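Local coordinates for fluoroacetyl-CoA-specific thioesterase-like domain-containing protein (Thermanaerovibrio acidaminovorans, PDB 3QOO) that is of unknown function but adopts a hot-dog fold and may act as a thioesterase on an acyl-CoA, like fluoroacetyl-CoA-specific relatives, at the interface of chains A and B. Numbering follows the deposited sequence. Chains: chain A/B, Uncharacterized protein.

The interface of chains A and B. Residues chain A 65-67, 119, 127; chain B 34-35, 38.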
loop_
_atom_site.group_PDB
_atom_site.type_symbol
_atom_site.label_atom_id
_atom_site.label_comp_id
_atom_site.label_asym_id
_atom_site.label_seq_id
_atom_site.Cartn_x
_atom_site.Cartn_y
_atom_site.Cartn_z
ATOM N N VAL A 65 -5.655 11.497 -17.185
ATOM C CA VAL A 65 -5.087 11.384 -15.842
ATOM C C VAL A 65 -4.377 10.043 -15.738
ATOM O O VAL A 65 -4.511 9.181 -16.608
ATOM C CB VAL A 65 -6.171 11.516 -14.731
ATOM C CG1 VAL A 65 -6.846 12.956 -14.757
ATOM C CG2 VAL A 65 -7.175 10.390 -14.854
ATOM N N SER A 66 -3.652 9.817 -14.639
ATOM C CA SER A 66 -3.037 8.511 -14.391
ATOM C C SER A 66 -3.792 7.756 -13.296
ATOM O O SER A 66 -4.405 8.366 -12.425
ATOM C CB SER A 66 -1.548 8.627 -14.009
ATOM O OG SER A 66 -1.351 9.198 -12.751
ATOM N N VAL A 67 -3.725 6.430 -13.362
ATOM C CA VAL A 67 -4.366 5.574 -12.367
ATOM C C VAL A 67 -3.366 4.516 -11.952
ATOM O O VAL A 67 -2.681 3.972 -12.762
ATOM C CB VAL A 67 -5.636 4.930 -12.950
ATOM C CG1 VAL A 67 -6.257 4.027 -11.948
ATOM C CG2 VAL A 67 -6.678 5.979 -13.361
ATOM N N ARG A 119 1.689 3.026 -13.088
ATOM C CA ARG A 119 0.464 3.803 -13.332
ATOM C C ARG A 119 0.146 3.772 -14.835
ATOM O O ARG A 119 1.058 3.674 -15.672
ATOM C CB ARG A 119 0.646 5.260 -12.869
ATOM C CG ARG A 119 1.007 5.369 -11.400
ATOM C CD ARG A 119 0.971 6.790 -10.843
ATOM N NE ARG A 119 -0.369 7.358 -10.836
ATOM C CZ ARG A 119 -1.310 7.080 -9.941
ATOM N NH1 ARG A 119 -1.062 6.281 -8.880
ATOM N NH2 ARG A 119 -2.520 7.609 -10.095
ATOM N N LEU A 127 -12.744 6.407 -18.254
ATOM C CA LEU A 127 -12.696 5.907 -16.881
ATOM C C LEU A 127 -14.094 5.995 -16.240
ATOM O O LEU A 127 -14.576 5.043 -15.630
ATOM C CB LEU A 127 -11.694 6.724 -16.051
ATOM C CG LEU A 127 -11.598 6.399 -14.574
ATOM C CD1 LEU A 127 -11.205 4.956 -14.340
ATOM C CD2 LEU A 127 -10.625 7.334 -13.870
ATOM N N ALA B 34 -9.380 13.502 -9.411
ATOM C CA ALA B 34 -10.006 12.767 -10.521
ATOM C C ALA B 34 -10.368 11.316 -10.156
ATOM O O ALA B 34 -11.198 10.698 -10.828
ATOM C CB ALA B 34 -9.063 12.757 -11.707
ATOM N N LEU B 35 -9.740 10.755 -9.121
ATOM C CA LEU B 35 -9.952 9.353 -8.751
ATOM C C LEU B 35 -10.795 9.193 -7.501
ATOM O O LEU B 35 -10.747 8.152 -6.878
ATOM C CB LEU B 35 -8.588 8.700 -8.570
ATOM C CG LEU B 35 -7.640 8.889 -9.764
ATOM C CD1 LEU B 35 -6.386 8.093 -9.555
ATOM C CD2 LEU B 35 -8.341 8.512 -11.106
ATOM N N PHE B 38 -13.422 5.834 -6.557
ATOM C CA PHE B 38 -13.140 4.435 -6.244
ATOM C C PHE B 38 -11.997 4.244 -5.274
ATOM O O PHE B 38 -11.188 5.136 -5.026
ATOM C CB PHE B 38 -12.942 3.653 -7.544
ATOM C CG PHE B 38 -11.891 4.224 -8.463
ATOM C CD1 PHE B 38 -10.565 3.864 -8.322
ATOM C CD2 PHE B 38 -12.259 5.052 -9.503
ATOM C CE1 PHE B 38 -9.626 4.341 -9.186
ATOM C CE2 PHE B 38 -11.329 5.544 -10.368
ATOM C CZ PHE B 38 -10.013 5.201 -10.224
#
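B:Leu35 packs over the seam where A:Val67 of strand 64-75 meets A:Leu127 of helix 124-134, and its two methyls divide the work. B:Leu35 CD2 takes the apolar side: it lies 3.8 Å from A:Val67 CG2 and also packs on A:Leu127 CD2, whose side chain it meets at about a right angle. With CG anti to the carbonyl carbon and CD1 continuing the extended chain (chi1 -52°, chi2 -174°), B:Leu35 CD1 reaches the strand itself, 3.5 Å from the backbone carbonyl A:Ser66 O.

Further apolar contacts flank this core. A:Leu127, from the C-terminal helix, meets B:Phe38 from the opposite direction; A:Leu127 CD2 sits in the plane of the ring, 4.0 Å from B:Phe38 CE2, while CD1 meets the same CE2 from off the plane, so the ring edge sits against both methyls. Above the centre of one ring face lies B:Leu35 O, 4.2 Å from the plane of B:Phe38, a contact within chain B. On the other flank the methyl B:Ala34 CB, in 3-10 helix 33-35, touches A:Val65 CG1 at 3.8 Å.

Within chain A, a polar pairing lies beside the apolar contact. A:Arg119 bends at chi3 and gives NE to the hydroxyl A:Ser66 OG at 2.8 Å, nearly straight (169° at H) and in the guanidinium plane; weak bonds run from A:Arg119 NH2 to the carbonyl A:Ser66 O and to A:Ser66 OG. This pairing would restrict rotation of the guanidinium, which turns an edge toward B:Leu35.

The patch hides 196 Å² in all and has a twin with the chains exchanged, consistent with a two-fold hot-dog dimer, although the structure alone does not establish the oligomer in solution. At that guanidinium edge, A:Arg119 NH2 stands 3.9 Å from B:Leu35 CD1.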